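Local atomic coordinates of Myo-inositol-1-phosphate synthase-related protein (Thermotoga maritima MSB8, PDB entry 3CIN), a protein that is of unknown function but belongs to the myo-inositol-1-phosphate synthase-related proteins and binds NAD, probably in a Rossmann-type domain. Residues Ala30-Glu33 and Lys34-Gly38; Gly152-Glu155 and Asp156-Ala160; Ser234-Gln238 and Arg239-Val243; Gly343-Ala346 and Leu347-Glu351. All blocks are in the same frame, centred on the assembly; numbering follows the deposited sequence. Where two conformers were deposited one is given.

Contact 1 of 4, residues Ala30-Glu33 and Lys34-Gly38; sequences AGLE and KLRKG
R36 swings its guanidinium back over the last turn of helix 23-36, one face over the L32 side chain in the conformer given and NE facing the carboxylate of E33, with OE1 3.4 Å from NE. This is a weak i to i+3 salt bridge at the C-terminal end of the helix that links strands 14-19 and 58-65 in a beta-alpha-beta unit consistent with a Rossmann-type fold. OE1 meets the guanidinium at its edge, yet the carboxylate and guanidinium planes stand 63° apart, so the two groups do not pair flat. With CG lodged between the backbone N and the carbonyl carbon (chi1 75°), the R36 chain starts over the carbonyl of E33, its CG 3.2 Å from E33 O. A water donates to E33 OE1 at 3.0 Å and accepts a weak bond from R36 NH2. Both groups also have anchors beyond the helix: T90 OG1 bonds E33 OE2, and the carbonyl of I58 takes R36 NH1. On the second subunit, F313 packs against L35. A Schellman motif ends the helix, with G38 as C-prime residue. K37 crosses E33 at a slant there, its methylene CE 3.3 Å from E33 OE2 while its NZ stays 4.3 Å from that oxygen, beyond salt-bridge range.

Contact 2 of 4, residues Gly152-Glu155 and Asp156-Ala160; sequences GNKE and DLLKA
E155 and K159 lie side by side and point the same way, one turn apart on helix 154-162. OE2 of E155 sits 3.3 Å from NZ of K159 in a weak salt bridge, and also 3.4 Å from K159 CE, so the carboxylate touches the end of the chain as well as its charge. Both side chains are extended beyond CG: K159 leaves its backbone with CG opposite the carbonyl carbon (chi1 -80°), which lays its CB and CG along E155 O and carries the ammonium straight on to the carboxylate. Beneath them the backbone bond from K159 N to E155 O, 2.9 Å long, sets the spacing. One residue earlier L158 N reaches K154 O, also at 2.9 Å, and the CG atoms of K154 and L158 meet at 4.1 Å. Further back N153 occupies the N-cap position without a side-chain capping bond; its ND2 gives a 3.0 Å bond to a water that also lies close to OD2 of D156. On the inner side, L157 packs on F205 and L208 of helix 203-211, and K154 touches E207 and L208. With E155 and K159 both exposed to solvent, their charges are probably screened, so the weak salt bridge is likely weaker than a buried one would be.

Contact 3 of 4, residues Ser234-Gln238 and Arg239-Val243; sequences SHLAQ and RNRYV
R239 lays its guanidinium flat on the ring of H235, and this stack is the tight part of the contact. The planes are 19° apart and the centres 3.7 Å; H235 NE2 lies over the middle of the guanidinium, 3.3 Å from R239 CZ. The methylene before it takes part too, in a CH-pi contact from R239 CD to the ring, 4.2 Å from the centroid. Two conformers were deposited for each residue, so the stack describes one of the alternatives. The ring gets there with its CG opposite the backbone N (chi1 -162°), and R239 bends at chi2 to follow it.

The other side is less enclosed within its own chain. A237, N240 and R241 are only partly buried, although P42 and A331 of the second subunit pack on N240 and R241. CD2 of L236 meets R241 CD at 3.7 Å, the two side chains crossing at about a right angle. Here the backbone does the holding: a Schellman motif ends helix 225-238, with N240 at positive phi, R241 N 3.0 Å from L236 O, and N240 N 2.9 Å from A237 O.

From this turn the chain enters strand 242-252, where V243 CG2 comes to 4.0 Å from L236 CD1. L236 also packs on I308 and Y310 of strand 301-311, V243 on L281 of helix 276-281, and F228 of the second subunit meets the ring of H235.

Contact 4 of 4, residues Gly343-Ala346 and Leu347-Glu351; sequences GKIA and LDRKE
K344 and D348 cross at an angle one turn apart near the end of helix 328-348, joined by a salt bridge in which K344 NZ gives a 3.1 Å hydrogen bond to D348 OD1. The oxygen uses its syn lone pair, the one on the side of OD2, so the ammonium stands toward the mouth of the carboxylate, with OD2 3.6 Å from NZ. The lysine chain curls to get there: its CG lies opposite the backbone N (chi1 -176°), and bends at chi2 and chi4 bring NZ round to the aspartate.

I345 and R349 are arranged quite differently. They run alongside each other and point the same way, so that the CG2 methyl of I345 rests over one face of the guanidinium, off toward its rim, 3.4 Å from NE of R349. At the edge of that same guanidinium, near its plane, E351 OE2 forms a longer salt bridge with R349 NH1, 3.5 Å apart. W386 holds both polar ends: its carbonyl accepts from R349 NH2, its ring makes a cation-pi contact with R349, and its NE1 bonds E351 OE1.

The turn beneath is a Schellman motif. K350 has positive phi, E351 N meets A346 O at 2.9 Å in a nearly straight bond (178°), and K350 N meets L347 O at 2.9 Å.

The end of helix 328-348 packs against helix 376-386, where W386 also touches I345 and A346, while L347 packs on D137, just before strand 138-141, and on F352, just before strand 353-354, the outermost strand of the parallel sheet within this chain.

How the contacts relate
All four contacts are local and sit at helix ends: contact 2 at a start, contacts 1, 3 and 4 at ends closed by Schellman motifs, contact 3 leading on into a strand. None touches another. Contacts 1 and 4 are nearest, with centres about 24 Å apart and nearest atoms about 13 Å; contact 2 lies about 26 Å from contact 4, centre to centre. Contacts 1 and 2 sit on opposite sides of the chain's centre, 41 Å between centres, and contact 3 is equally far from both. Contacts 1 and 3 both touch the second subunit. The side chain of A30 in contact 1 is about 12 Å from the bound NAD.

Contact 1 of 4, residues Ala30-Glu33 and Lys34-Gly38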
loop_
_atom_site.group_PDB
_atom_site.type_symbol
_atom_site.label_atom_id
_atom_site.label_comp_id
_atom_site.label_asym_id
_atom_site.label_seq_id
_atom_site.Cartn_x
_atom_site.Cartn_y
_atom_site.Cartn_z
ATOM N N ALA A 30 30.838 -10.342 -4.982
ATOM C CA ALA A 30 31.012 -9.070 -5.705
ATOM C C ALA A 30 31.005 -7.898 -4.707
ATOM O O ALA A 30 31.788 -6.930 -4.835
ATOM C CB ALA A 30 29.911 -8.929 -6.695
ATOM N N GLY A 31 30.098 -7.975 -3.744
ATOM C CA GLY A 31 30.002 -6.957 -2.696
ATOM C C GLY A 31 31.278 -6.903 -1.874
ATOM O O GLY A 31 31.808 -5.816 -1.571
ATOM N N LEU A 32 31.779 -8.075 -1.504
ATOM C CA LEU A 32 32.975 -8.150 -0.692
ATOM C C LEU A 32 34.168 -7.582 -1.439
ATOM O O LEU A 32 35.037 -6.956 -0.840
ATOM C CB LEU A 32 33.253 -9.596 -0.283
ATOM C CG LEU A 32 34.598 -9.842 0.406
ATOM C CD1 LEU A 32 34.724 -8.938 1.606
ATOM C CD2 LEU A 32 34.734 -11.302 0.805
ATOM N N GLU A 33 34.239 -7.837 -2.740
ATOM C CA GLU A 33 35.300 -7.249 -3.561
ATOM C C GLU A 33 35.272 -5.732 -3.519
ATOM O O GLU A 33 36.319 -5.103 -3.325
ATOM C CB GLU A 33 35.214 -7.730 -5.005
ATOM C CG GLU A 33 36.465 -7.419 -5.777
ATOM C CD GLU A 33 37.707 -8.324 -5.434
ATOM O OE1 GLU A 33 37.605 -9.385 -4.776
ATOM O OE2 GLU A 33 38.822 -7.954 -5.847
ATOM N N LYS A 34 34.087 -5.132 -3.691
ATOM C CA LYS A 34 33.952 -3.675 -3.601
ATOM C C LYS A 34 34.292 -3.168 -2.226
ATOM O O LYS A 34 34.891 -2.110 -2.116
ATOM C CB LYS A 34 32.550 -3.198 -3.983
ATOM C CG LYS A 34 32.105 -3.656 -5.359
ATOM C CD LYS A 34 32.164 -2.576 -6.421
ATOM C CE LYS A 34 30.941 -2.669 -7.333
ATOM N NZ LYS A 34 29.686 -2.971 -6.548
ATOM N N LEU A 35 33.951 -3.920 -1.187
ATOM C CA LEU A 35 34.281 -3.505 0.177
ATOM C C LEU A 35 35.763 -3.523 0.508
ATOM O O LEU A 35 36.233 -2.641 1.219
ATOM C CB LEU A 35 33.565 -4.342 1.199
ATOM C CG LEU A 35 32.094 -4.162 1.414
ATOM C CD1 LEU A 35 31.595 -5.212 2.403
ATOM C CD2 LEU A 35 31.862 -2.772 1.934
ATOM N N ARG A 36 36.492 -4.534 0.046
ATOM C CA ARG A 36 37.931 -4.553 0.214
ATOM C C ARG A 36 38.584 -3.488 -0.703
ATOM O O ARG A 36 39.640 -2.974 -0.367
ATOM C CB ARG A 36 38.508 -5.959 -0.007
ATOM C CG ARG A 36 38.587 -6.422 -1.431
ATOM C CD ARG A 36 39.378 -7.743 -1.541
ATOM N NE ARG A 36 38.508 -8.931 -1.525
ATOM C CZ ARG A 36 38.352 -9.775 -0.502
ATOM N NH1 ARG A 36 38.992 -9.586 0.649
ATOM N NH2 ARG A 36 37.533 -10.820 -0.636
ATOM N N LYS A 37 37.954 -3.144 -1.833
ATOM C CA LYS A 37 38.492 -2.132 -2.733
ATOM C C LYS A 37 37.925 -0.724 -2.392
ATOM O O LYS A 37 38.166 0.241 -3.113
ATOM C CB LYS A 37 38.245 -2.521 -4.210
ATOM C CG LYS A 37 39.049 -3.756 -4.692
ATOM C CD LYS A 37 38.892 -3.948 -6.214
ATOM C CE LYS A 37 39.826 -5.009 -6.795
ATOM N NZ LYS A 37 40.201 -4.651 -8.204
ATOM N N GLY A 38 37.186 -0.606 -1.291
ATOM C CA GLY A 38 36.685 0.683 -0.802
ATOM C C GLY A 38 35.751 1.403 -1.731
ATOM O O GLY A 38 35.572 2.628 -1.627
HETATM O O HOH W 1 35.514 -10.977 -3.398
#

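Contact 2 of 4, residues Gly152-Glu155 and Asp156-Ala160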
loop_
_atom_site.group_PDB
_atom_site.type_symbol
_atom_site.label_atom_id
_atom_site.label_comp_id
_atom_site.label_asym_id
_atom_site.label_seq_id
_atom_site.Cartn_x
_atom_site.Cartn_y
_atom_site.Cartn_z
ATOM N N GLY A 152 16.605 -36.060 13.123
ATOM C CA GLY A 152 16.308 -36.076 14.539
ATOM C C GLY A 152 17.288 -36.904 15.357
ATOM O O GLY A 152 17.762 -36.444 16.397
ATOM N N ASN A 153 17.562 -38.133 14.903
ATOM C CA ASN A 153 18.520 -39.018 15.526
ATOM C C ASN A 153 19.714 -39.136 14.611
ATOM O O ASN A 153 19.568 -39.472 13.449
ATOM C CB ASN A 153 17.938 -40.413 15.724
ATOM C CG ASN A 153 16.922 -40.438 16.821
ATOM O OD1 ASN A 153 17.140 -39.806 17.858
ATOM N ND2 ASN A 153 15.766 -41.077 16.581
ATOM N N LYS A 154 20.894 -38.884 15.162
ATOM C CA LYS A 154 22.139 -39.012 14.421
ATOM C C LYS A 154 22.297 -40.391 13.754
ATOM O O LYS A 154 22.780 -40.472 12.622
ATOM C CB LYS A 154 23.310 -38.811 15.386
ATOM C CG LYS A 154 24.615 -38.796 14.675
ATOM C CD LYS A 154 25.670 -38.132 15.498
ATOM C CE LYS A 154 25.856 -38.754 16.838
ATOM N NZ LYS A 154 26.697 -39.961 16.725
ATOM N N GLU A 155 21.877 -41.457 14.431
ATOM C CA GLU A 155 22.043 -42.819 13.913
ATOM C C GLU A 155 21.401 -42.969 12.532
ATOM O O GLU A 155 21.942 -43.608 11.629
ATOM C CB GLU A 155 21.457 -43.856 14.909
ATOM C CG GLU A 155 21.549 -45.278 14.414
ATOM C CD GLU A 155 21.081 -46.309 15.409
ATOM O OE1 GLU A 155 20.522 -45.946 16.474
ATOM O OE2 GLU A 155 21.286 -47.507 15.102
ATOM N N ASP A 156 20.253 -42.325 12.339
ATOM C CA ASP A 156 19.575 -42.386 11.044
ATOM C C ASP A 156 20.329 -41.621 9.932
ATOM O O ASP A 156 20.370 -42.064 8.773
ATOM C CB ASP A 156 18.154 -41.830 11.188
ATOM C CG ASP A 156 17.226 -42.757 11.968
ATOM O OD1 ASP A 156 17.448 -43.999 12.014
ATOM O OD2 ASP A 156 16.229 -42.213 12.506
ATOM N N LEU A 157 20.957 -40.503 10.285
ATOM C CA LEU A 157 21.819 -39.770 9.351
ATOM C C LEU A 157 22.996 -40.659 8.975
ATOM O O LEU A 157 23.319 -40.803 7.812
ATOM C CB LEU A 157 22.301 -38.504 10.005
ATOM C CG LEU A 157 23.350 -37.710 9.281
ATOM C CD1 LEU A 157 22.911 -37.273 7.854
ATOM C CD2 LEU A 157 23.763 -36.530 10.189
ATOM N N LEU A 158 23.616 -41.281 9.966
ATOM C CA LEU A 158 24.802 -42.108 9.685
ATOM C C LEU A 158 24.451 -43.281 8.792
ATOM O O LEU A 158 25.178 -43.593 7.852
ATOM C CB LEU A 158 25.429 -42.649 10.954
ATOM C CG LEU A 158 25.960 -41.660 11.997
ATOM C CD1 LEU A 158 26.729 -42.345 13.134
ATOM C CD2 LEU A 158 26.772 -40.597 11.368
ATOM N N LYS A 159 23.314 -43.907 9.061
ATOM C CA LYS A 159 22.880 -45.035 8.251
ATOM C C LYS A 159 22.558 -44.630 6.814
ATOM O O LYS A 159 22.883 -45.365 5.859
ATOM C CB LYS A 159 21.684 -45.714 8.909
ATOM C CG LYS A 159 22.120 -46.638 10.041
ATOM C CD LYS A 159 20.993 -47.340 10.698
ATOM C CE LYS A 159 21.539 -48.249 11.810
ATOM N NZ LYS A 159 20.504 -49.165 12.375
ATOM N N ALA A 160 21.951 -43.453 6.654
ATOM C CA ALA A 160 21.651 -42.899 5.313
ATOM C C ALA A 160 22.894 -42.725 4.475
ATOM O O ALA A 160 22.952 -43.164 3.296
ATOM C CB ALA A 160 20.852 -41.575 5.433
HETATM O O HOH W 2 14.764 -42.808 14.386
#

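Contact 3 of 4, residues Ser234-Gln238 and Arg239-Val243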
loop_
_atom_site.group_PDB
_atom_site.type_symbol
_atom_site.label_atom_id
_atom_site.label_comp_id
_atom_site.label_asym_id
_atom_site.label_seq_id
_atom_site.Cartn_x
_atom_site.Cartn_y
_atom_site.Cartn_z
ATOM N N SER A 234 5.841 -7.919 16.833
ATOM C CA SER A 234 6.501 -7.608 18.092
ATOM C C SER A 234 5.915 -6.322 18.683
ATOM O O SER A 234 5.626 -6.271 19.876
ATOM C CB SER A 234 8.014 -7.505 17.929
ATOM O OG SER A 234 8.582 -8.784 17.567
ATOM N N HIS A 235 5.754 -5.293 17.858
ATOM C CA HIS A 235 5.102 -3.984 18.171
ATOM C C HIS A 235 3.720 -4.196 18.755
ATOM O O HIS A 235 3.307 -3.636 19.771
ATOM C CB HIS A 235 4.955 -3.168 16.839
ATOM C CG HIS A 235 4.713 -1.690 17.023
ATOM N ND1 HIS A 235 3.521 -1.070 16.705
ATOM C CD2 HIS A 235 5.531 -0.710 17.474
ATOM C CE1 HIS A 235 3.616 0.227 16.961
ATOM N NE2 HIS A 235 4.825 0.468 17.432
ATOM N N LEU A 236 2.931 -4.969 18.023
ATOM C CA LEU A 236 1.588 -5.217 18.475
ATOM C C LEU A 236 1.489 -5.958 19.774
ATOM O O LEU A 236 0.626 -5.634 20.567
ATOM C CB LEU A 236 0.793 -5.967 17.403
ATOM C CG LEU A 236 0.712 -5.163 16.088
ATOM C CD1 LEU A 236 0.073 -6.088 14.992
ATOM C CD2 LEU A 236 0.025 -3.821 16.249
ATOM N N ALA A 237 2.330 -6.988 19.943
ATOM C CA ALA A 237 2.407 -7.782 21.203
ATOM C C ALA A 237 2.661 -6.874 22.423
ATOM O O ALA A 237 1.964 -6.966 23.431
ATOM C CB ALA A 237 3.527 -8.821 21.105
ATOM N N GLN A 238 3.629 -5.966 22.284
ATOM C CA GLN A 238 3.959 -4.987 23.335
ATOM C C GLN A 238 2.807 -4.168 23.854
ATOM O O GLN A 238 2.725 -3.878 25.050
ATOM C CB GLN A 238 5.000 -3.990 22.804
ATOM C CG GLN A 238 6.256 -4.602 22.690
ATOM C CD GLN A 238 7.365 -3.652 22.627
ATOM O OE1 GLN A 238 7.266 -2.505 22.074
ATOM N NE2 GLN A 238 8.487 -4.113 23.151
ATOM N N ARG A 239 1.910 -3.815 22.944
ATOM C CA ARG A 239 0.763 -2.986 23.207
ATOM C C ARG A 239 -0.470 -3.794 23.533
ATOM O O ARG A 239 -1.529 -3.235 23.735
ATOM C CB ARG A 239 0.507 -2.074 22.015
ATOM C CG ARG A 239 1.516 -0.932 21.929
ATOM C CD ARG A 239 2.124 -0.755 20.579
ATOM N NE ARG A 239 3.006 0.410 20.645
ATOM C CZ ARG A 239 4.344 0.413 20.683
ATOM N NH1 ARG A 239 5.088 -0.658 20.603
ATOM N NH2 ARG A 239 4.961 1.565 20.770
ATOM N N ASN A 240 -0.285 -5.123 23.659
ATOM C CA ASN A 240 -1.384 -6.055 23.974
ATOM C C ASN A 240 -2.504 -5.920 22.980
ATOM O O ASN A 240 -3.686 -5.903 23.331
ATOM C CB ASN A 240 -1.905 -5.799 25.388
ATOM C CG ASN A 240 -2.754 -6.931 25.902
ATOM O OD1 ASN A 240 -2.591 -8.065 25.435
ATOM N ND2 ASN A 240 -3.653 -6.651 26.832
ATOM N N ARG A 241 -2.141 -5.754 21.710
ATOM C CA ARG A 241 -3.131 -5.673 20.651
ATOM C C ARG A 241 -3.384 -7.085 20.107
ATOM O O ARG A 241 -2.429 -7.754 19.749
ATOM C CB ARG A 241 -2.613 -4.753 19.538
ATOM C CG ARG A 241 -2.654 -3.310 20.018
ATOM C CD ARG A 241 -1.951 -2.407 19.037
ATOM N NE ARG A 241 -2.205 -1.007 19.359
ATOM C CZ ARG A 241 -1.666 0.013 18.679
ATOM N NH1 ARG A 241 -0.811 -0.199 17.676
ATOM N NH2 ARG A 241 -1.959 1.252 19.029
ATOM N N TYR A 242 -4.639 -7.522 20.049
ATOM C CA TYR A 242 -4.939 -8.908 19.708
ATOM C C TYR A 242 -4.952 -9.049 18.170
ATOM O O TYR A 242 -5.737 -8.390 17.498
ATOM C CB TYR A 242 -6.283 -9.297 20.281
ATOM C CG TYR A 242 -6.494 -10.758 20.035
ATOM C CD1 TYR A 242 -5.886 -11.701 20.846
ATOM C CD2 TYR A 242 -7.214 -11.187 18.928
ATOM C CE1 TYR A 242 -6.044 -13.055 20.602
ATOM C CE2 TYR A 242 -7.364 -12.548 18.661
ATOM C CZ TYR A 242 -6.769 -13.467 19.493
ATOM O OH TYR A 242 -6.911 -14.838 19.251
ATOM N N VAL A 243 -4.049 -9.864 17.652
ATOM C CA VAL A 243 -3.882 -10.057 16.239
ATOM C C VAL A 243 -4.902 -11.086 15.720
ATOM O O VAL A 243 -4.875 -12.263 16.132
ATOM C CB VAL A 243 -2.518 -10.527 15.916
ATOM C CG1 VAL A 243 -2.407 -10.741 14.385
ATOM C CG2 VAL A 243 -1.454 -9.488 16.394
#

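Contact 4 of 4, residues Gly343-Ala346 and Leu347-Glu351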
loop_
_atom_site.group_PDB
_atom_site.type_symbol
_atom_site.label_atom_id
_atom_site.label_comp_id
_atom_site.label_asym_id
_atom_site.label_seq_id
_atom_site.Cartn_x
_atom_site.Cartn_y
_atom_site.Cartn_z
ATOM N N GLY A 343 31.579 -16.619 12.444
ATOM C CA GLY A 343 31.913 -18.054 12.458
ATOM C C GLY A 343 33.348 -18.281 12.899
ATOM O O GLY A 343 33.631 -19.208 13.643
ATOM N N LYS A 344 34.261 -17.454 12.415
ATOM C CA LYS A 344 35.676 -17.545 12.847
ATOM C C LYS A 344 35.842 -17.234 14.347
ATOM O O LYS A 344 36.625 -17.876 15.037
ATOM C CB LYS A 344 36.517 -16.628 11.980
ATOM C CG LYS A 344 37.999 -16.672 12.223
ATOM C CD LYS A 344 38.552 -18.062 11.945
ATOM C CE LYS A 344 40.061 -18.096 11.828
ATOM N NZ LYS A 344 40.749 -17.326 12.889
ATOM N N ILE A 345 35.105 -16.246 14.886
ATOM C CA ILE A 345 35.105 -16.011 16.318
ATOM C C ILE A 345 34.591 -17.223 17.108
ATOM O O ILE A 345 35.192 -17.644 18.109
ATOM C CB ILE A 345 34.267 -14.737 16.698
ATOM C CG1 ILE A 345 34.978 -13.461 16.177
ATOM C CG2 ILE A 345 34.080 -14.634 18.189
ATOM C CD1 ILE A 345 34.068 -12.211 16.112
ATOM N N ALA A 346 33.470 -17.801 16.672
ATOM C CA ALA A 346 32.930 -18.968 17.362
ATOM C C ALA A 346 33.881 -20.142 17.316
ATOM O O ALA A 346 34.060 -20.864 18.301
ATOM C CB ALA A 346 31.574 -19.353 16.816
ATOM N N LEU A 347 34.512 -20.310 16.173
ATOM C CA LEU A 347 35.563 -21.344 16.016
ATOM C C LEU A 347 36.738 -21.093 16.930
ATOM O O LEU A 347 37.203 -22.030 17.629
ATOM C CB LEU A 347 35.981 -21.427 14.543
ATOM C CG LEU A 347 37.226 -22.240 14.237
ATOM C CD1 LEU A 347 36.964 -23.683 14.638
ATOM C CD2 LEU A 347 37.485 -22.123 12.740
ATOM N N ASP A 348 37.260 -19.863 16.928
ATOM C CA ASP A 348 38.352 -19.466 17.833
ATOM C C ASP A 348 38.007 -19.749 19.300
ATOM O O ASP A 348 38.850 -20.181 20.085
ATOM C CB ASP A 348 38.705 -17.976 17.684
ATOM C CG ASP A 348 39.295 -17.628 16.330
ATOM O OD1 ASP A 348 39.733 -18.524 15.561
ATOM O OD2 ASP A 348 39.298 -16.412 16.045
ATOM N N ARG A 349 36.777 -19.522 19.666
ATOM C CA ARG A 349 36.288 -19.825 21.015
ATOM C C ARG A 349 35.916 -21.300 21.272
ATOM O O ARG A 349 35.474 -21.639 22.363
ATOM C CB ARG A 349 35.025 -19.016 21.265
ATOM C CG ARG A 349 35.264 -17.541 21.360
ATOM C CD ARG A 349 33.935 -16.896 21.594
ATOM N NE ARG A 349 33.988 -15.453 21.510
ATOM C CZ ARG A 349 32.896 -14.694 21.566
ATOM N NH1 ARG A 349 31.709 -15.247 21.700
ATOM N NH2 ARG A 349 33.007 -13.385 21.460
ATOM N N LYS A 350 36.032 -22.155 20.261
ATOM C CA LYS A 350 35.624 -23.564 20.349
ATOM C C LYS A 350 34.158 -23.764 20.744
ATOM O O LYS A 350 33.820 -24.671 21.475
ATOM C CB LYS A 350 36.583 -24.371 21.243
ATOM C CG LYS A 350 38.024 -24.163 20.850
ATOM C CD LYS A 350 38.935 -25.213 21.420
ATOM C CE LYS A 350 40.368 -24.731 21.453
ATOM N NZ LYS A 350 40.759 -24.053 20.203
ATOM N N GLU A 351 33.267 -22.930 20.219
ATOM C CA GLU A 351 31.849 -23.039 20.591
ATOM C C GLU A 351 31.149 -23.970 19.578
ATOM O O GLU A 351 30.324 -23.524 18.763
ATOM C CB GLU A 351 31.153 -21.661 20.585
ATOM C CG GLU A 351 31.687 -20.676 21.620
ATOM C CD GLU A 351 30.712 -19.515 21.877
ATOM O OE1 GLU A 351 29.584 -19.538 21.322
ATOM O OE2 GLU A 351 31.075 -18.596 22.666
#